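Local coordinates for periplasmic branched-chain amino acid-binding protein (Burkholderia mallei, PDB 3I09) that probably binds branched-chain amino acids or related small carboxylates in the periplasm for an ABC transporter, and holds acetoacetic acid in this crystal, at residues A[104-116]-A[363-375]. Numbering follows the deposited sequence. Where two conformers were deposited one is given.
Sequences GADTLTNEQCTPY and FTTKQETRCALWK. With AAE (acetoacetic acid), chain C; EDO (1,2-ethanediol), chain N.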
loop_
_atom_site.group_PDB
_atom_site.type_symbol
_atom_site.label_atom_id
_atom_site.label_comp_id
_atom_site.label_asym_id
_atom_site.label_seq_id
_atom_site.Cartn_x
_atom_site.Cartn_y
_atom_site.Cartn_z
ATOM N N GLY A 104 -4.042 -2.163 1.003
ATOM C CA GLY A 104 -4.230 -2.373 -0.406
ATOM C C GLY A 104 -5.582 -2.688 -0.961
ATOM O O GLY A 104 -5.793 -2.493 -2.139
ATOM N N ALA A 105 -6.506 -3.213 -0.158
ATOM C CA ALA A 105 -7.723 -3.762 -0.751
ATOM C C ALA A 105 -8.453 -2.738 -1.618
ATOM O O ALA A 105 -8.827 -1.647 -1.138
ATOM C CB ALA A 105 -8.679 -4.305 0.318
ATOM N N ASP A 106 -8.716 -3.106 -2.877
ATOM C CA ASP A 106 -9.454 -2.208 -3.785
ATOM C C ASP A 106 -10.924 -1.993 -3.388
ATOM O O ASP A 106 -11.595 -1.125 -3.942
ATOM C CB ASP A 106 -9.308 -2.625 -5.262
ATOM C CG ASP A 106 -10.080 -3.883 -5.635
ATOM O OD1 ASP A 106 -10.423 -4.701 -4.762
ATOM O OD2 ASP A 106 -10.288 -4.081 -6.864
ATOM N N THR A 107 -11.396 -2.779 -2.411
ATOM C CA THR A 107 -12.699 -2.607 -1.798
ATOM C C THR A 107 -12.944 -1.146 -1.353
ATOM O O THR A 107 -14.067 -0.622 -1.370
ATOM C CB THR A 107 -12.795 -3.540 -0.536
ATOM O OG1 THR A 107 -12.242 -4.820 -0.853
ATOM C CG2 THR A 107 -14.185 -3.695 -0.138
ATOM N N LEU A 108 -11.872 -0.504 -0.905
ATOM C CA LEU A 108 -11.919 0.849 -0.404
ATOM C C LEU A 108 -12.431 1.884 -1.410
ATOM O O LEU A 108 -12.905 2.918 -0.993
ATOM C CB LEU A 108 -10.524 1.274 0.089
ATOM C CG LEU A 108 -10.146 0.698 1.440
ATOM C CD1 LEU A 108 -8.595 0.789 1.577
ATOM C CD2 LEU A 108 -10.894 1.427 2.662
ATOM N N THR A 109 -12.310 1.591 -2.714
ATOM C CA THR A 109 -12.781 2.498 -3.758
ATOM C C THR A 109 -13.799 1.823 -4.674
ATOM O O THR A 109 -14.062 2.267 -5.769
ATOM C CB THR A 109 -11.597 3.032 -4.579
ATOM O OG1 THR A 109 -10.895 1.935 -5.159
ATOM C CG2 THR A 109 -10.631 3.865 -3.653
ATOM N N ASN A 110 -14.385 0.739 -4.178
ATOM C CA ASN A 110 -15.285 -0.083 -4.946
ATOM C C ASN A 110 -16.507 -0.390 -4.091
ATOM O O ASN A 110 -17.275 0.539 -3.830
ATOM C CB ASN A 110 -14.543 -1.304 -5.489
ATOM C CG ASN A 110 -13.802 -0.980 -6.758
ATOM O OD1 ASN A 110 -14.434 -0.781 -7.831
ATOM N ND2 ASN A 110 -12.476 -0.871 -6.661
ATOM N N GLU A 111 -16.657 -1.621 -3.607
ATOM C CA GLU A 111 -17.848 -1.982 -2.824
ATOM C C GLU A 111 -18.049 -1.100 -1.589
ATOM O O GLU A 111 -19.186 -0.920 -1.150
ATOM C CB GLU A 111 -17.813 -3.452 -2.406
ATOM C CG GLU A 111 -17.964 -4.452 -3.550
ATOM C CD GLU A 111 -16.676 -4.761 -4.290
ATOM O OE1 GLU A 111 -15.597 -4.203 -3.931
ATOM O OE2 GLU A 111 -16.748 -5.606 -5.220
ATOM N N GLN A 112 -16.955 -0.603 -1.005
ATOM C CA GLN A 112 -17.025 0.218 0.194
ATOM C C GLN A 112 -16.518 1.636 -0.026
ATOM O O GLN A 112 -16.033 2.286 0.908
ATOM C CB GLN A 112 -16.311 -0.489 1.351
ATOM C CG GLN A 112 -17.026 -1.815 1.676
ATOM C CD GLN A 112 -16.419 -2.622 2.821
ATOM O OE1 GLN A 112 -16.238 -3.856 2.709
ATOM N NE2 GLN A 112 -16.146 -1.971 3.925
ATOM N N CYS A 113 -16.713 2.157 -1.246
ATOM C CA CYS A 113 -16.298 3.512 -1.543
ATOM C C CYS A 113 -17.162 4.500 -0.761
ATOM O O CYS A 113 -18.318 4.208 -0.397
ATOM C CB CYS A 113 -16.349 3.781 -3.043
ATOM S SG CYS A 113 -18.032 3.919 -3.682
ATOM N N THR A 114 -16.569 5.627 -0.412
ATOM C CA THR A 114 -17.277 6.668 0.335
ATOM C C THR A 114 -16.861 8.016 -0.243
ATOM O O THR A 114 -15.837 8.110 -0.901
ATOM C CB THR A 114 -17.002 6.638 1.874
ATOM O OG1 THR A 114 -16.008 7.582 2.237
ATOM C CG2 THR A 114 -16.569 5.222 2.398
ATOM N N PRO A 115 -17.634 9.048 0.024
ATOM C CA PRO A 115 -17.294 10.390 -0.372
ATOM C C PRO A 115 -16.202 11.048 0.458
ATOM O O PRO A 115 -15.801 12.148 0.110
ATOM C CB PRO A 115 -18.592 11.173 -0.146
ATOM C CG PRO A 115 -19.620 10.180 0.144
ATOM C CD PRO A 115 -18.915 9.021 0.749
ATOM N N TYR A 116 -15.727 10.363 1.501
ATOM C CA TYR A 116 -14.724 10.896 2.409
ATOM C C TYR A 116 -13.407 10.132 2.404
ATOM O O TYR A 116 -12.561 10.389 3.273
ATOM C CB TYR A 116 -15.313 10.932 3.840
ATOM C CG TYR A 116 -16.519 11.839 3.896
ATOM C CD1 TYR A 116 -16.365 13.219 3.988
ATOM C CD2 TYR A 116 -17.791 11.340 3.735
ATOM C CE1 TYR A 116 -17.458 14.070 3.970
ATOM C CE2 TYR A 116 -18.895 12.195 3.733
ATOM C CZ TYR A 116 -18.714 13.544 3.837
ATOM O OH TYR A 116 -19.810 14.381 3.818
ATOM N N PHE A 363 -5.244 1.360 -12.513
ATOM C CA PHE A 363 -6.301 1.174 -11.532
ATOM C C PHE A 363 -7.630 0.736 -12.168
ATOM O O PHE A 363 -7.750 0.623 -13.399
ATOM C CB PHE A 363 -6.460 2.483 -10.734
ATOM C CG PHE A 363 -5.239 2.829 -9.909
ATOM C CD1 PHE A 363 -5.055 2.256 -8.682
ATOM C CD2 PHE A 363 -4.261 3.698 -10.399
ATOM C CE1 PHE A 363 -3.919 2.522 -7.916
ATOM C CE2 PHE A 363 -3.120 3.978 -9.650
ATOM C CZ PHE A 363 -2.948 3.424 -8.417
ATOM N N THR A 364 -8.632 0.515 -11.320
ATOM C CA THR A 364 -9.955 0.057 -11.769
ATOM C C THR A 364 -10.513 1.008 -12.829
ATOM O O THR A 364 -10.476 2.224 -12.645
ATOM C CB THR A 364 -10.938 0.001 -10.567
ATOM O OG1 THR A 364 -10.436 -0.908 -9.572
ATOM C CG2 THR A 364 -12.313 -0.446 -11.010
ATOM N N THR A 365 -11.018 0.454 -13.939
ATOM C CA THR A 365 -11.608 1.261 -14.990
ATOM C C THR A 365 -13.048 1.628 -14.669
ATOM O O THR A 365 -13.730 0.946 -13.883
ATOM C CB THR A 365 -11.591 0.521 -16.368
ATOM O OG1 THR A 365 -12.481 -0.611 -16.326
ATOM C CG2 THR A 365 -10.190 0.064 -16.739
ATOM N N LYS A 366 -13.520 2.703 -15.288
ATOM C CA LYS A 366 -14.904 3.101 -15.117
ATOM C C LYS A 366 -15.875 1.983 -15.423
ATOM O O LYS A 366 -16.858 1.850 -14.743
ATOM C CB LYS A 366 -15.251 4.304 -16.000
ATOM C CG LYS A 366 -16.551 4.963 -15.632
ATOM C CD LYS A 366 -16.715 6.308 -16.364
ATOM C CE LYS A 366 -18.073 6.921 -16.117
ATOM N NZ LYS A 366 -18.540 7.750 -17.267
ATOM N N GLN A 367 -15.611 1.202 -16.463
ATOM C CA GLN A 367 -16.516 0.157 -16.883
ATOM C C GLN A 367 -16.570 -1.009 -15.895
ATOM O O GLN A 367 -17.592 -1.691 -15.827
ATOM C CB GLN A 367 -16.151 -0.360 -18.286
ATOM C CG GLN A 367 -16.369 0.691 -19.385
ATOM C CD GLN A 367 -15.321 1.845 -19.371
ATOM O OE1 GLN A 367 -14.195 1.706 -18.830
ATOM N NE2 GLN A 367 -15.698 2.996 -19.974
ATOM N N GLU A 368 -15.503 -1.214 -15.123
ATOM C CA GLU A 368 -15.408 -2.366 -14.239
ATOM C C GLU A 368 -15.610 -2.003 -12.763
ATOM O O GLU A 368 -15.571 -2.876 -11.900
ATOM C CB GLU A 368 -14.048 -3.064 -14.424
ATOM C CG GLU A 368 -13.695 -3.439 -15.920
ATOM C CD GLU A 368 -14.582 -4.538 -16.531
ATOM O OE1 GLU A 368 -14.864 -5.543 -15.840
ATOM O OE2 GLU A 368 -14.987 -4.411 -17.718
ATOM N N THR A 369 -15.821 -0.731 -12.469
ATOM C CA THR A 369 -15.960 -0.292 -11.088
ATOM C C THR A 369 -17.130 -0.940 -10.355
ATOM O O THR A 369 -18.188 -1.175 -10.946
ATOM C CB THR A 369 -16.161 1.223 -10.994
ATOM O OG1 THR A 369 -16.014 1.642 -9.637
ATOM C CG2 THR A 369 -17.551 1.649 -11.571
ATOM N N ARG A 370 -16.943 -1.191 -9.070
ATOM C CA ARG A 370 -18.051 -1.587 -8.181
ATOM C C ARG A 370 -18.398 -0.445 -7.219
ATOM O O ARG A 370 -19.131 -0.626 -6.223
ATOM C CB ARG A 370 -17.715 -2.900 -7.449
ATOM C CG ARG A 370 -17.276 -4.059 -8.407
ATOM C CD ARG A 370 -15.768 -4.221 -8.588
ATOM N NE ARG A 370 -15.134 -4.493 -7.313
ATOM C CZ ARG A 370 -13.826 -4.449 -7.066
ATOM N NH1 ARG A 370 -12.934 -4.168 -8.023
ATOM N NH2 ARG A 370 -13.405 -4.707 -5.842
ATOM N N CYS A 371 -17.899 0.756 -7.534
ATOM C CA CYS A 371 -18.190 1.954 -6.735
ATOM C C CYS A 371 -19.530 2.551 -7.162
ATOM O O CYS A 371 -19.666 3.085 -8.257
ATOM C CB CYS A 371 -17.095 3.005 -6.904
ATOM S SG CYS A 371 -17.454 4.571 -6.091
ATOM N N ALA A 372 -20.520 2.450 -6.272
ATOM C CA ALA A 372 -21.868 2.940 -6.560
ATOM C C ALA A 372 -21.928 4.478 -6.763
ATOM O O ALA A 372 -22.910 5.001 -7.323
ATOM C CB ALA A 372 -22.832 2.485 -5.444
ATOM N N LEU A 373 -20.891 5.192 -6.347
ATOM C CA LEU A 373 -20.805 6.652 -6.508
ATOM C C LEU A 373 -20.135 7.100 -7.807
ATOM O O LEU A 373 -20.065 8.305 -8.081
ATOM C CB LEU A 373 -20.076 7.250 -5.306
ATOM C CG LEU A 373 -20.701 6.944 -3.957
ATOM C CD1 LEU A 373 -19.810 7.446 -2.784
ATOM C CD2 LEU A 373 -22.081 7.564 -3.894
ATOM N N TRP A 374 -19.655 6.150 -8.607
ATOM C CA TRP A 374 -18.994 6.455 -9.878
ATOM C C TRP A 374 -19.821 5.936 -11.055
ATOM O O TRP A 374 -19.694 4.787 -11.478
ATOM C CB TRP A 374 -17.603 5.849 -9.911
ATOM C CG TRP A 374 -16.741 6.262 -11.066
ATOM C CD1 TRP A 374 -16.922 7.344 -11.899
ATOM C CD2 TRP A 374 -15.526 5.629 -11.493
ATOM N NE1 TRP A 374 -15.907 7.392 -12.830
ATOM C CE2 TRP A 374 -15.035 6.361 -12.604
ATOM C CE3 TRP A 374 -14.815 4.512 -11.060
ATOM C CZ2 TRP A 374 -13.871 6.014 -13.263
ATOM C CZ3 TRP A 374 -13.661 4.167 -11.718
ATOM C CH2 TRP A 374 -13.190 4.915 -12.810
ATOM N N LYS A 375 -20.666 6.800 -11.572
ATOM C CA LYS A 375 -21.487 6.436 -12.733
ATOM C C LYS A 375 -21.294 7.400 -13.917
ATOM O O LYS A 375 -20.668 8.465 -13.811
ATOM C CB LYS A 375 -22.949 6.301 -12.319
ATOM C CG LYS A 375 -23.247 4.921 -11.656
ATOM C CD LYS A 375 -24.354 5.005 -10.638
ATOM C CE LYS A 375 -24.640 3.654 -9.982
ATOM N NZ LYS A 375 -25.249 3.835 -8.639
ATOM O OXT LYS A 375 -21.734 7.088 -15.027
HETATM O O1 AAE C . -3.704 -4.181 2.834
HETATM C C2 AAE C . -2.991 -4.928 3.527
HETATM O O3 AAE C . -3.446 -5.589 4.487
HETATM C C4 AAE C . -1.528 -5.082 3.147
HETATM C C5 AAE C . -0.663 -4.103 3.890
HETATM O O8 AAE C . -1.159 -3.144 4.529
HETATM C C9 AAE C . 0.813 -4.261 3.672
HETATM C C1 EDO N . -21.434 10.357 -10.389
HETATM O O1 EDO N . -21.847 9.062 -10.862
HETATM C C2 EDO N . -20.166 10.840 -11.099
HETATM O O2 EDO N . -19.421 9.762 -11.682
HETATM O O HOH W 1 -13.569 2.028 -8.728
HETATM O O HOH W 2 -20.192 1.080 -3.821
#
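Arg-370 reaches from the C-terminal tail into the 104-116 loop and is held there by two carboxylates and an amide. Asp-106 takes it end-on, NH1 to OD2 at 2.9 Å and NH2 to OD1. Both nitrogens come in above the carboxylate plane, which stands 56° from the guanidinium. Glu-111 takes it side-on, NE to OE2 at 2.9 Å, while OE1 turns its syn lone pair to NH2. Bends at chi2 (95°) and chi3 in the arginine chain lay the guanidinium flat over the Asn-110 amide, the two planes 1° apart and Asn-110 CG above the guanidinium centre. The same amide is pinned at both ends: OD1 accepts the backbone N of Arg-370 at 2.8 Å, in the carbonyl plane and nearly straight, and ND2 donates to Asp-106 O within its own loop. Asn-159 also bonds Asp-106 OD2, and Met-125 of helix 124-137 touches both Asp-106 and Arg-370.

In this type I periplasmic binding protein the disulfide Cys-113 to Cys-371 ties the tail to the loop between strands 97-100 and 117-119, although the modelled SG atoms are 2.6 Å apart, long for a full bond. Near the start of that loop, Gly-104 N donates a hydrogen bond to O1 of acetoacetic acid.

Asp-106 and Asn-110 are buried, whereas Glu-111 grips the arginine from the solvent side. A water accepts from Ala-372 N at 2.8 Å and donates to Asn-110 O. Beyond the sulfurs, exposed Leu-373 lies over Cys-113 and Pro-115, its CG against Cys-113 SG and its CD1 4.0 Å from Pro-115 CD.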